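Local coordinates for protein endo-1,4-beta-mannanase (Eisenia fetida, PDB 5Y6T) that probably cleaves internal beta-1,4-mannosidic bonds of mannan polysaccharides as a cold-adapted glycoside hydrolase of family 5, at residues A145-V150 / K216-K221; V224-W229 / N242-N247; W69-G74 / Q139-Q144; D310-A315 / C321-W326. All blocks are in the same frame, centred on the assembly; numbering follows the deposited sequence. Where two conformers were deposited one is given.

Contact 1: A145-V150 / K216-K221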
loop_
_atom_site.group_PDB
_atom_site.type_symbol
_atom_site.label_atom_id
_atom_site.label_comp_id
_atom_site.label_asym_id
_atom_site.label_seq_id
_atom_site.Cartn_x
_atom_site.Cartn_y
_atom_site.Cartn_z
ATOM N N ALA A 145 -4.782 -13.634 -13.722
ATOM C CA ALA A 145 -4.630 -12.188 -13.689
ATOM C C ALA A 145 -3.282 -11.781 -13.044
ATOM O O ALA A 145 -2.424 -11.173 -13.724
ATOM C CB ALA A 145 -5.853 -11.531 -13.021
ATOM N N LEU A 146 -3.085 -12.141 -11.771
ATOM C CA LEU A 146 -1.994 -11.600 -10.972
ATOM C C LEU A 146 -0.616 -12.064 -11.456
ATOM O O LEU A 146 0.245 -11.255 -11.721
ATOM C CB LEU A 146 -2.202 -11.950 -9.512
ATOM C CG LEU A 146 -1.289 -11.318 -8.465
ATOM C CD1 LEU A 146 -1.273 -9.782 -8.484
ATOM C CD2 LEU A 146 -1.536 -11.886 -7.078
ATOM N N VAL A 147 -0.429 -13.383 -11.542
ATOM C CA VAL A 147 0.886 -13.901 -11.907
ATOM C C VAL A 147 1.321 -13.410 -13.264
ATOM O O VAL A 147 2.440 -12.899 -13.380
ATOM C CB VAL A 147 0.966 -15.442 -11.758
ATOM C CG1 VAL A 147 2.178 -16.027 -12.533
ATOM C CG2 VAL A 147 0.984 -15.858 -10.256
ATOM N N PRO A 148 0.481 -13.500 -14.282
ATOM C CA PRO A 148 0.927 -12.983 -15.586
ATOM C C PRO A 148 1.296 -11.487 -15.610
ATOM O O PRO A 148 2.326 -11.118 -16.202
ATOM C CB PRO A 148 -0.275 -13.229 -16.485
ATOM C CG PRO A 148 -0.901 -14.464 -15.867
ATOM C CD PRO A 148 -0.841 -14.167 -14.386
ATOM N N MET A 149 0.481 -10.672 -14.922
ATOM C CA MET A 149 0.767 -9.257 -14.777
ATOM C C MET A 149 2.094 -8.979 -14.049
ATOM O O MET A 149 2.928 -8.195 -14.485
ATOM C CB MET A 149 -0.418 -8.547 -14.118
ATOM C CG MET A 149 -0.158 -7.110 -13.839
ATOM S SD MET A 149 -1.666 -6.294 -13.317
ATOM C CE MET A 149 -2.098 -7.273 -11.921
ATOM N N VAL A 150 2.250 -9.617 -12.907
ATOM C CA VAL A 150 3.406 -9.403 -12.063
ATOM C C VAL A 150 4.669 -9.814 -12.853
ATOM O O VAL A 150 5.654 -9.143 -12.812
ATOM C CB VAL A 150 3.248 -10.148 -10.763
ATOM C CG1 VAL A 150 4.593 -10.202 -10.037
ATOM C CG2 VAL A 150 2.189 -9.484 -9.874
ATOM N N LYS A 216 5.617 -13.042 -5.300
ATOM C CA LYS A 216 7.044 -13.299 -5.097
ATOM C C LYS A 216 7.527 -14.486 -5.939
ATOM O O LYS A 216 8.688 -14.557 -6.283
ATOM C CB LYS A 216 7.283 -13.466 -3.597
ATOM C CG LYS A 216 7.209 -12.096 -2.940
ATOM C CD LYS A 216 7.652 -12.123 -1.539
ATOM C CE LYS A 216 7.764 -10.739 -1.034
ATOM N NZ LYS A 216 8.392 -10.764 0.302
ATOM N N ARG A 217 6.677 -15.441 -6.215
ATOM C CA ARG A 217 7.028 -16.469 -7.219
ATOM C C ARG A 217 7.139 -15.895 -8.577
ATOM O O ARG A 217 8.041 -16.292 -9.334
ATOM C CB ARG A 217 6.009 -17.614 -7.192
ATOM C CG ARG A 217 6.079 -18.404 -5.930
ATOM C CD ARG A 217 5.414 -19.783 -6.047
ATOM N NE ARG A 217 5.709 -20.463 -4.817
ATOM C CZ ARG A 217 4.966 -20.378 -3.719
ATOM N NH1 ARG A 217 3.851 -19.713 -3.738
ATOM N NH2 ARG A 217 5.364 -20.977 -2.607
ATOM N N ALA A 218 6.238 -14.971 -8.943
ATOM C CA ALA A 218 6.233 -14.386 -10.292
ATOM C C ALA A 218 7.371 -13.401 -10.461
ATOM O O ALA A 218 7.867 -13.220 -11.578
ATOM C CB ALA A 218 4.903 -13.719 -10.541
ATOM N N ASP A 219 7.778 -12.743 -9.349
ATOM C CA ASP A 219 8.827 -11.723 -9.354
ATOM C C ASP A 219 9.618 -11.821 -8.081
ATOM O O ASP A 219 9.299 -11.220 -7.084
ATOM C CB ASP A 219 8.262 -10.323 -9.511
ATOM C CG ASP A 219 9.365 -9.263 -9.670
ATOM O OD1 ASP A 219 10.575 -9.550 -9.433
ATOM O OD2 ASP A 219 9.024 -8.115 -9.956
ATOM N N PRO A 220 10.631 -12.710 -8.059
ATOM C CA PRO A 220 11.366 -12.956 -6.847
ATOM C C PRO A 220 12.251 -11.828 -6.336
ATOM O O PRO A 220 12.887 -12.014 -5.315
ATOM C CB PRO A 220 12.280 -14.189 -7.230
ATOM C CG PRO A 220 11.564 -14.821 -8.347
ATOM C CD PRO A 220 11.084 -13.611 -9.155
ATOM N N LYS A 221 12.284 -10.668 -6.972
ATOM C CA LYS A 221 12.977 -9.554 -6.367
ATOM C C LYS A 221 12.074 -8.439 -5.864
ATOM O O LYS A 221 12.556 -7.537 -5.194
ATOM C CB LYS A 221 14.072 -9.035 -7.272
ATOM C CG LYS A 221 13.673 -8.617 -8.640
ATOM C CD LYS A 221 12.741 -7.408 -8.632
ATOM C CE LYS A 221 12.325 -7.073 -10.025
ATOM N NZ LYS A 221 11.113 -6.188 -10.048
HETATM O O HOH W 1 6.397 -7.278 -10.657
#
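V150 is directed toward A218 and D219, and its CG1 methyl does the touching, 3.6 Å from A218 CB and 3.7 Å from D219 CB. That branch lies anti to the backbone N (chi1 166°), which turns it onto the segment 216-221, where the V150 and D219 side chains cross at about a right angle. A218 in turn directs its one methyl at the other helix. V147 stands to the side of this methyl: V147 CG1 is 4.1 Å from A218 CB, while the V147 carbonyl O approaches the same CB at 3.8 Å. The helices 135-152 and 201-218 are successive members of the outer layer of a (beta/alpha)8 barrel, and they meet here where the second one ends. P148 has no N-H to bond to the preceding turn, and the first helix kinks there. D219, the first residue past helix 201-218, sends its carboxylate beyond the apolar patch. Its OD1 accepts from K221 N in an Asx turn, met from above the carboxylate plane, whereas OD2 offers its syn lone pair to K221 NZ at 2.8 Å. A water bridges the two segments, donating to V150 O at 2.9 Å and to D219 OD2 at 2.8 Å, so OD2 is shared between the ammonium group and the water. K221 NZ also makes a weak hydrogen bond to S154 O.

Contact 2: V224-W229 / N242-N247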
loop_
_atom_site.group_PDB
_atom_site.type_symbol
_atom_site.label_atom_id
_atom_site.label_comp_id
_atom_site.label_asym_id
_atom_site.label_seq_id
_atom_site.Cartn_x
_atom_site.Cartn_y
_atom_site.Cartn_z
ATOM N N VAL A 224 6.839 -6.356 -1.279
ATOM C CA VAL A 224 5.407 -6.287 -1.049
ATOM C C VAL A 224 5.202 -5.585 0.302
ATOM O O VAL A 224 5.985 -5.725 1.251
ATOM C CB VAL A 224 4.778 -7.682 -1.087
ATOM C CG1 VAL A 224 3.314 -7.637 -0.708
ATOM C CG2 VAL A 224 5.025 -8.300 -2.472
ATOM N N THR A 225 4.150 -4.782 0.354
ATOM C CA THR A 225 3.752 -4.134 1.606
ATOM C C THR A 225 2.230 -4.407 1.816
ATOM O O THR A 225 1.574 -5.084 1.006
ATOM C CB THR A 225 4.167 -2.640 1.625
ATOM O OG1 THR A 225 3.893 -2.071 2.946
ATOM C CG2 THR A 225 3.518 -1.808 0.465
ATOM N N LEU A 226 1.698 -3.828 2.896
ATOM C CA LEU A 226 0.308 -3.972 3.304
ATOM C C LEU A 226 0.027 -2.783 4.229
ATOM O O LEU A 226 0.680 -2.601 5.252
ATOM C CB LEU A 226 0.184 -5.346 4.065
ATOM C CG LEU A 226 -1.240 -5.742 4.490
ATOM C CD1 LEU A 226 -1.948 -4.882 5.500
ATOM C CD2 LEU A 226 -2.122 -5.965 3.288
ATOM N N GLY A 227 -0.883 -1.900 3.834
ATOM C CA GLY A 227 -1.177 -0.661 4.498
ATOM C C GLY A 227 -2.322 -0.836 5.496
ATOM O O GLY A 227 -3.497 -0.870 5.106
ATOM N N SER A 228 -2.032 -0.873 6.802
ATOM C CA SER A 228 -3.103 -0.943 7.793
ATOM C C SER A 228 -3.676 0.472 8.104
ATOM O O SER A 228 -2.982 1.480 7.963
ATOM C CB SER A 228 -2.687 -1.588 9.163
ATOM O OG SER A 228 -2.525 -2.976 8.970
ATOM N N TRP A 229 -4.922 0.503 8.534
ATOM C CA TRP A 229 -5.590 1.775 8.732
ATOM C C TRP A 229 -5.110 2.572 9.958
ATOM O O TRP A 229 -5.348 3.766 10.045
ATOM C CB TRP A 229 -7.087 1.549 8.789
ATOM C CG TRP A 229 -7.745 1.691 10.152
ATOM C CD1 TRP A 229 -8.636 2.698 10.494
ATOM C CD2 TRP A 229 -7.676 0.802 11.289
ATOM N NE1 TRP A 229 -9.101 2.462 11.761
ATOM C CE2 TRP A 229 -8.560 1.307 12.264
ATOM C CE3 TRP A 229 -6.998 -0.397 11.577
ATOM C CZ2 TRP A 229 -8.723 0.694 13.513
ATOM C CZ3 TRP A 229 -7.158 -0.988 12.810
ATOM C CH2 TRP A 229 -8.036 -0.450 13.775
ATOM N N ASN A 242 0.198 -7.178 15.881
ATOM C CA ASN A 242 0.648 -7.162 14.491
ATOM C C ASN A 242 0.137 -8.369 13.703
ATOM O O ASN A 242 0.607 -9.511 13.881
ATOM C CB ASN A 242 2.173 -7.044 14.408
ATOM C CG ASN A 242 2.660 -6.801 12.995
ATOM O OD1 ASN A 242 1.944 -6.944 12.025
ATOM N ND2 ASN A 242 3.905 -6.403 12.884
ATOM N N TYR A 243 -0.875 -8.125 12.890
ATOM C CA TYR A 243 -1.583 -9.176 12.187
ATOM C C TYR A 243 -0.903 -9.592 10.914
ATOM O O TYR A 243 -1.305 -10.558 10.304
ATOM C CB TYR A 243 -3.006 -8.735 11.915
ATOM C CG TYR A 243 -3.769 -8.641 13.141
ATOM C CD1 TYR A 243 -4.347 -9.778 13.732
ATOM C CD2 TYR A 243 -3.977 -7.405 13.757
ATOM C CE1 TYR A 243 -5.026 -9.663 14.906
ATOM C CE2 TYR A 243 -4.678 -7.285 14.970
ATOM C CZ TYR A 243 -5.224 -8.442 15.531
ATOM O OH TYR A 243 -5.919 -8.341 16.724
ATOM N N TYR A 244 0.195 -8.934 10.538
ATOM C CA TYR A 244 0.766 -9.179 9.200
ATOM C C TYR A 244 2.240 -9.586 9.289
ATOM O O TYR A 244 2.988 -9.489 8.325
ATOM C CB TYR A 244 0.574 -7.925 8.283
ATOM C CG TYR A 244 -0.864 -7.483 8.295
ATOM C CD1 TYR A 244 -1.797 -8.152 7.583
ATOM C CD2 TYR A 244 -1.302 -6.498 9.177
ATOM C CE1 TYR A 244 -3.146 -7.839 7.665
ATOM C CE2 TYR A 244 -2.632 -6.139 9.211
ATOM C CZ TYR A 244 -3.558 -6.806 8.454
ATOM O OH TYR A 244 -4.921 -6.444 8.547
ATOM N N THR A 245 2.607 -10.113 10.451
ATOM C CA THR A 245 3.898 -10.759 10.612
ATOM C C THR A 245 3.987 -11.984 9.749
ATOM O O THR A 245 2.985 -12.556 9.354
ATOM C CB THR A 245 4.128 -11.187 12.061
ATOM O OG1 THR A 245 3.137 -12.148 12.411
ATOM C CG2 THR A 245 4.044 -9.968 13.015
ATOM N N ASP A 246 5.218 -12.440 9.498
ATOM C CA ASP A 246 5.434 -13.675 8.732
ATOM C C ASP A 246 4.693 -14.816 9.380
ATOM O O ASP A 246 3.991 -15.560 8.717
ATOM C CB ASP A 246 6.909 -14.046 8.665
ATOM C CG ASP A 246 7.756 -13.028 7.957
ATOM O OD1 ASP A 246 7.329 -11.935 7.537
ATOM O OD2 ASP A 246 8.921 -13.345 7.746
ATOM N N ASN A 247 4.778 -14.907 10.710
ATOM C CA ASN A 247 4.150 -16.022 11.357
ATOM C C ASN A 247 2.620 -15.972 11.212
ATOM O O ASN A 247 2.057 -16.994 10.885
ATOM C CB ASN A 247 4.510 -16.093 12.834
ATOM C CG ASN A 247 3.882 -17.272 13.501
ATOM O OD1 ASN A 247 4.345 -18.408 13.342
ATOM N ND2 ASN A 247 2.783 -17.031 14.195
#
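Y244 leans from its turn toward L226 and S228 of strand 223-228, crossing the L226 side chain at about a right angle. At CB the torsion (chi1 -51°) sets CG anti to the carbonyl carbon, and one face of the ring is turned to the L226 side chain. CG and CD1 come first under leucine CD1, with Y244 CD1 also 4.0 Å from L226 CG. L226 CD1 sits almost exactly over the ring centre, 3.7 Å from the centroid and 5° off the normal, a CH-pi contact. The opposite face carries Y243 CB, offset toward the rim. Along the other flank, Y244 CD2 and then Y244 CE2 approach S228 OG obliquely, CE2 at 3.2 Å. At the tip, Y244 OH bonds to E169 OE2, an oxygen to which S228 OG is hydrogen-bonded as well. Just before the ring in sequence, N242 OD1 accepts from Y244 N at 3.0 Å in an Asx turn. The contact joins strand 223-228 to the loop leading into helix 246-253, within a beta-alpha-beta unit of the (beta/alpha)8 barrel. The chemistry is divided: an apolar methyl-on-face contact places the ring, while two hydroxyls converging on OE2, with W229 N on OE1, are likely to fix the rotation of the E169 carboxylate.

Contact 3: W69-G74 / Q139-Q144; sequences WVHCDG and QTYIDQ
H71 and Y141 reach for each other from opposite directions and join by a hydrogen bond, H71 NE2 to Y141 OH, 2.7 Å long. Either group could be the donor, and the angle of 138° is well short of straight. In the (beta/alpha)8 barrel this ties the corner at the end of strand 65-72 to helix 135-152, with strand 112-119 lying between them in sequence. The tight part is confined to these two buried rings. Y141 OH lies at the edge of the imidazole, in its plane, and is also 3.2 Å from H71 CD2. The ring planes stand at 79°, with centroids 5.4 Å apart. With CG of Y141 anti to the backbone N (chi1 -180°), the phenol extends from the helix toward the corner. W118 meets both rings, and H71 ND1 bonds to T77 OG1, so both imidazole nitrogens are engaged. A phenylalanine in place of Y141 would keep the ring but lose the hydroxyl, and would probably leave H71 NE2 without this mate and the imidazole less firmly oriented. The helix side away from H71 is loose by comparison: Q139, D143 and Q144 are exposed there. On that surface Q139 NE2 donates to D143 OD1 at 3.0 Å, approaching from above the carboxylate plane.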
loop_
_atom_site.group_PDB
_atom_site.type_symbol
_atom_site.label_atom_id
_atom_site.label_comp_id
_atom_site.label_asym_id
_atom_site.label_seq_id
_atom_site.Cartn_x
_atom_site.Cartn_y
_atom_site.Cartn_z
ATOM N N TRP A 69 -3.905 2.833 -6.749
ATOM C CA TRP A 69 -4.813 1.703 -6.535
ATOM C C TRP A 69 -5.390 1.222 -7.847
ATOM O O TRP A 69 -5.683 2.045 -8.741
ATOM C CB TRP A 69 -5.952 2.106 -5.641
ATOM C CG TRP A 69 -5.640 2.540 -4.241
ATOM C CD1 TRP A 69 -4.409 2.758 -3.670
ATOM C CD2 TRP A 69 -6.598 2.807 -3.225
ATOM N NE1 TRP A 69 -4.566 3.203 -2.353
ATOM C CE2 TRP A 69 -5.900 3.228 -2.067
ATOM C CE3 TRP A 69 -8.000 2.774 -3.174
ATOM C CZ2 TRP A 69 -6.562 3.584 -0.876
ATOM C CZ3 TRP A 69 -8.633 3.110 -1.995
ATOM C CH2 TRP A 69 -7.925 3.514 -0.867
ATOM N N VAL A 70 -5.663 -0.075 -7.909
ATOM C CA VAL A 70 -6.104 -0.687 -9.185
ATOM C C VAL A 70 -7.491 -1.283 -9.069
ATOM O O VAL A 70 -8.447 -0.609 -9.494
ATOM C CB VAL A 70 -5.083 -1.715 -9.726
ATOM C CG1 VAL A 70 -5.504 -2.289 -11.071
ATOM C CG2 VAL A 70 -3.662 -1.110 -9.798
ATOM N N HIS A 71 -7.694 -2.476 -8.542
ATOM C CA HIS A 71 -9.028 -3.070 -8.618
ATOM C C HIS A 71 -10.046 -2.436 -7.657
ATOM O O HIS A 71 -11.286 -2.483 -7.924
ATOM C CB HIS A 71 -9.025 -4.563 -8.304
ATOM C CG HIS A 71 -8.069 -5.368 -9.135
ATOM N ND1 HIS A 71 -8.081 -5.354 -10.511
ATOM C CD2 HIS A 71 -7.184 -6.317 -8.772
ATOM C CE1 HIS A 71 -7.205 -6.243 -10.972
ATOM N NE2 HIS A 71 -6.636 -6.833 -9.926
ATOM N N CYS A 72 -9.546 -1.973 -6.518
ATOM C CA CYS A 72 -10.382 -1.275 -5.512
ATOM C C CYS A 72 -11.430 -2.237 -4.968
ATOM O O CYS A 72 -11.082 -3.269 -4.357
ATOM C CB CYS A 72 -10.962 0.041 -6.094
ATOM S SG CYS A 72 -9.665 1.244 -6.491
ATOM N N ASP A 73 -12.695 -2.040 -5.263
ATOM C CA ASP A 73 -13.739 -2.925 -4.750
ATOM C C ASP A 73 -14.135 -4.033 -5.737
ATOM O O ASP A 73 -15.034 -4.758 -5.503
ATOM C CB ASP A 73 -15.004 -2.089 -4.433
ATOM C CG ASP A 73 -15.555 -1.370 -5.671
ATOM O OD1 ASP A 73 -15.083 -1.549 -6.784
ATOM O OD2 ASP A 73 -16.499 -0.615 -5.547
ATOM N N GLY A 74 -13.373 -4.204 -6.820
ATOM C CA GLY A 74 -13.640 -5.239 -7.840
ATOM C C GLY A 74 -14.808 -4.963 -8.784
ATOM O O GLY A 74 -15.278 -5.861 -9.445
ATOM N N GLN A 139 -7.600 -18.811 -6.621
ATOM C CA GLN A 139 -6.495 -19.347 -7.399
ATOM C C GLN A 139 -6.606 -18.926 -8.897
ATOM O O GLN A 139 -5.605 -18.789 -9.551
ATOM C CB GLN A 139 -6.444 -20.880 -7.318
ATOM C CG GLN A 139 -5.153 -21.437 -7.881
ATOM C CD GLN A 139 -3.915 -21.051 -7.105
ATOM O OE1 GLN A 139 -3.938 -20.867 -5.845
ATOM N NE2 GLN A 139 -2.827 -20.810 -7.845
ATOM N N THR A 140 -7.831 -18.766 -9.431
ATOM C CA THR A 140 -8.012 -18.259 -10.770
ATOM C C THR A 140 -7.600 -16.789 -10.915
ATOM O O THR A 140 -6.969 -16.370 -11.887
ATOM C CB THR A 140 -9.439 -18.553 -11.311
ATOM O OG1 THR A 140 -10.444 -17.748 -10.627
ATOM C CG2 THR A 140 -9.675 -20.058 -11.315
ATOM N N TYR A 141 -7.932 -15.973 -9.926
ATOM C CA TYR A 141 -7.335 -14.621 -9.832
ATOM C C TYR A 141 -5.834 -14.669 -9.919
ATOM O O TYR A 141 -5.175 -13.951 -10.725
ATOM C CB TYR A 141 -7.808 -13.813 -8.579
ATOM C CG TYR A 141 -7.150 -12.449 -8.578
ATOM C CD1 TYR A 141 -7.507 -11.496 -9.505
ATOM C CD2 TYR A 141 -6.123 -12.122 -7.663
ATOM C CE1 TYR A 141 -6.810 -10.303 -9.579
ATOM C CE2 TYR A 141 -5.454 -10.958 -7.729
ATOM C CZ TYR A 141 -5.817 -10.017 -8.665
ATOM O OH TYR A 141 -5.119 -8.823 -8.789
ATOM N N ILE A 142 -5.240 -15.515 -9.080
ATOM C CA ILE A 142 -3.795 -15.608 -9.045
ATOM C C ILE A 142 -3.183 -16.029 -10.389
ATOM O O ILE A 142 -2.235 -15.430 -10.876
ATOM C CB ILE A 142 -3.361 -16.584 -7.905
ATOM C CG1 ILE A 142 -3.576 -15.882 -6.551
ATOM C CG2 ILE A 142 -1.941 -16.972 -7.999
ATOM C CD1 ILE A 142 -3.466 -16.754 -5.312
ATOM N N ASP A 143 -3.779 -17.014 -11.004
ATOM C CA ASP A 143 -3.151 -17.688 -12.159
ATOM C C ASP A 143 -3.458 -16.949 -13.428
ATOM O O ASP A 143 -2.585 -16.880 -14.307
ATOM C CB ASP A 143 -3.731 -19.083 -12.317
ATOM C CG ASP A 143 -3.200 -20.086 -11.302
ATOM O OD1 ASP A 143 -2.178 -19.844 -10.603
ATOM O OD2 ASP A 143 -3.910 -21.097 -11.207
ATOM N N GLN A 144 -4.674 -16.376 -13.546
ATOM C CA GLN A 144 -5.155 -15.772 -14.791
ATOM C C GLN A 144 -4.935 -14.271 -14.868
ATOM O O GLN A 144 -4.911 -13.677 -15.931
ATOM C CB GLN A 144 -6.644 -16.032 -15.054
ATOM C CG GLN A 144 -7.113 -17.482 -15.219
ATOM C CD GLN A 144 -6.090 -18.435 -15.741
ATOM O OE1 GLN A 144 -5.495 -19.174 -14.994
ATOM N NE2 GLN A 144 -5.920 -18.460 -17.040
#

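Contact 4: D310-A315 / C321-W326; sequences DQFDWA and CGAWSW
F312 and A315 are the residues of helix 308-317 that meet strand 322-325, the strand that closes the (beta/alpha)8 barrel against strand 20-28. The short helix and strand segments run nearly antiparallel, at 158°, with their axes 8.1 Å apart. Walking from the N-terminal end, F312 comes first. Its CG is anti to the carbonyl carbon (chi1 -80°), and although CB starts off to one side, the ring ends close to the strand. There F312 CD2 packs on A323 CB at 3.9 Å, F312 CE2 lies 3.6 Å from A323 O, and F312 CZ reaches S325 CB at 3.9 Å. S325 OG lies in the ring plane, at its edge, and bonds to Q341 OE1 of helix 338-348. F298 meets the ring edge-to-face, and L345 and L348 of helix 338-348 also touch it, so the phenyl is wedged between barrel strand and neighbouring helix. Replacing F312 by an alanine would remove the ring and is likely to open a gap beside A323 and S325. The next two residues find partners elsewhere: D313 OD1 bonds to H347 NE2, and W314 NE1 to V282 O. One turn on from F312, A315 faces the strand again. Small residues on both sides allow a close approach at this point, A315 CB lying 3.7 Å from A323 CB and 4.1 Å from G322 O.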
loop_
_atom_site.group_PDB
_atom_site.type_symbol
_atom_site.label_atom_id
_atom_site.label_comp_id
_atom_site.label_asym_id
_atom_site.label_seq_id
_atom_site.Cartn_x
_atom_site.Cartn_y
_atom_site.Cartn_z
ATOM N N ASP A 310 5.482 19.337 9.294
ATOM C CA ASP A 310 5.728 18.642 10.549
ATOM C C ASP A 310 5.606 17.099 10.385
ATOM O O ASP A 310 6.399 16.343 10.976
ATOM C CB ASP A 310 4.723 19.047 11.626
ATOM C CG ASP A 310 4.930 20.454 12.169
ATOM O OD1 ASP A 310 6.064 21.025 12.072
ATOM O OD2 ASP A 310 3.874 20.972 12.620
ATOM N N GLN A 311 4.626 16.675 9.608
ATOM C CA GLN A 311 4.349 15.285 9.458
ATOM C C GLN A 311 5.440 14.610 8.627
ATOM O O GLN A 311 6.008 13.594 9.046
ATOM C CB GLN A 311 2.975 15.135 8.841
ATOM C CG GLN A 311 1.808 15.616 9.686
ATOM C CD GLN A 311 0.492 15.678 8.973
ATOM O OE1 GLN A 311 0.413 16.104 7.802
ATOM N NE2 GLN A 311 -0.586 15.238 9.642
ATOM N N PHE A 312 5.775 15.155 7.460
ATOM C CA PHE A 312 6.899 14.594 6.659
ATOM C C PHE A 312 8.197 14.640 7.431
ATOM O O PHE A 312 8.999 13.648 7.393
ATOM C CB PHE A 312 7.099 15.307 5.355
ATOM C CG PHE A 312 6.136 14.862 4.273
ATOM C CD1 PHE A 312 4.895 15.450 4.138
ATOM C CD2 PHE A 312 6.543 13.907 3.345
ATOM C CE1 PHE A 312 4.011 15.057 3.131
ATOM C CE2 PHE A 312 5.666 13.466 2.346
ATOM C CZ PHE A 312 4.417 14.080 2.183
ATOM N N ASP A 313 8.414 15.712 8.186
ATOM C CA ASP A 313 9.632 15.815 8.969
ATOM C C ASP A 313 9.736 14.678 10.014
ATOM O O ASP A 313 10.792 14.134 10.240
ATOM C CB ASP A 313 9.792 17.212 9.647
ATOM C CG ASP A 313 11.210 17.421 10.165
ATOM O OD1 ASP A 313 12.108 17.670 9.308
ATOM O OD2 ASP A 313 11.450 17.200 11.382
ATOM N N TRP A 314 8.653 14.406 10.697
ATOM C CA TRP A 314 8.605 13.404 11.736
ATOM C C TRP A 314 8.946 12.060 11.105
ATOM O O TRP A 314 9.728 11.319 11.618
ATOM C CB TRP A 314 7.229 13.369 12.369
ATOM C CG TRP A 314 7.138 12.357 13.469
ATOM C CD1 TRP A 314 6.731 11.070 13.389
ATOM C CD2 TRP A 314 7.549 12.567 14.830
ATOM N NE1 TRP A 314 6.895 10.433 14.604
ATOM C CE2 TRP A 314 7.366 11.360 15.512
ATOM C CE3 TRP A 314 8.064 13.696 15.535
ATOM C CZ2 TRP A 314 7.642 11.213 16.918
ATOM C CZ3 TRP A 314 8.350 13.557 16.909
ATOM C CH2 TRP A 314 8.177 12.293 17.574
ATOM N N ALA A 315 8.323 11.746 9.958
ATOM C CA ALA A 315 8.539 10.445 9.330
ATOM C C ALA A 315 10.032 10.242 9.017
ATOM O O ALA A 315 10.609 9.192 9.251
ATOM C CB ALA A 315 7.747 10.357 8.067
ATOM N N CYS A 321 10.558 4.606 6.929
ATOM C CA CYS A 321 11.155 4.465 5.639
ATOM C C CYS A 321 10.375 5.152 4.499
ATOM O O CYS A 321 10.729 5.045 3.347
ATOM C CB CYS A 321 11.398 2.998 5.280
ATOM S SG CYS A 321 9.904 2.015 4.943
ATOM N N GLY A 322 9.312 5.840 4.851
ATOM C CA GLY A 322 8.558 6.597 3.878
ATOM C C GLY A 322 7.399 7.328 4.539
ATOM O O GLY A 322 7.040 7.086 5.707
ATOM N N ALA A 323 6.846 8.244 3.723
ATOM C CA ALA A 323 5.708 9.037 4.042
ATOM C C ALA A 323 4.932 9.366 2.753
ATOM O O ALA A 323 5.509 9.942 1.872
ATOM C CB ALA A 323 6.195 10.293 4.724
ATOM N N TRP A 324 3.683 8.889 2.669
ATOM C CA TRP A 324 2.825 9.167 1.553
ATOM C C TRP A 324 1.579 9.880 2.016
ATOM O O TRP A 324 0.787 9.313 2.710
ATOM C CB TRP A 324 2.431 7.932 0.800
ATOM C CG TRP A 324 3.600 7.212 0.153
ATOM C CD1 TRP A 324 4.651 7.772 -0.502
ATOM C CD2 TRP A 324 3.786 5.797 0.075
ATOM N NE1 TRP A 324 5.486 6.787 -0.952
ATOM C CE2 TRP A 324 4.968 5.566 -0.602
ATOM C CE3 TRP A 324 3.066 4.700 0.548
ATOM C CZ2 TRP A 324 5.443 4.256 -0.844
ATOM C CZ3 TRP A 324 3.521 3.421 0.319
ATOM C CH2 TRP A 324 4.684 3.201 -0.399
ATOM N N SER A 325 1.435 11.150 1.588
ATOM C CA SER A 325 0.259 11.938 1.953
ATOM C C SER A 325 -1.009 11.517 1.221
ATOM O O SER A 325 -0.957 10.867 0.168
ATOM C CB SER A 325 0.585 13.412 1.732
ATOM O OG SER A 325 0.898 13.685 0.381
ATOM N N TRP A 326 -2.148 11.952 1.760
ATOM C CA TRP A 326 -3.450 11.629 1.241
ATOM C C TRP A 326 -4.141 12.952 0.739
ATOM O O TRP A 326 -4.387 13.851 1.544
ATOM C CB TRP A 326 -4.334 10.958 2.312
ATOM C CG TRP A 326 -5.604 10.473 1.725
ATOM C CD1 TRP A 326 -6.829 11.101 1.742
ATOM C CD2 TRP A 326 -5.772 9.290 0.947
ATOM N NE1 TRP A 326 -7.754 10.375 0.984
ATOM C CE2 TRP A 326 -7.138 9.236 0.530
ATOM C CE3 TRP A 326 -4.912 8.230 0.585
ATOM C CZ2 TRP A 326 -7.636 8.195 -0.283
ATOM C CZ3 TRP A 326 -5.434 7.196 -0.181
ATOM C CH2 TRP A 326 -6.782 7.194 -0.594
#

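In the fold
Along the chain the contacts follow in series as 3, 1, 2 and 4, in step with the circuit of the (beta/alpha)8 barrel. Contacts 3 and 1 share helix 135-152, their centres 12 Å apart. Helix 201-218, which ends in contact 1, is followed by strand 223-228 of contact 2, and K216 CE of the one packs on V224 CG2 of the other at 3.9 Å. Contacts 2, 3 and 4 all reach the same curled sheet. Contact 4 lies across the chain's centre from contacts 1 and 3, about 29 Å from each between centres, yet W69 CZ2 and W326 CH2 touch at 3.6 Å. The barrel thus brings early and late segments of the single chain together.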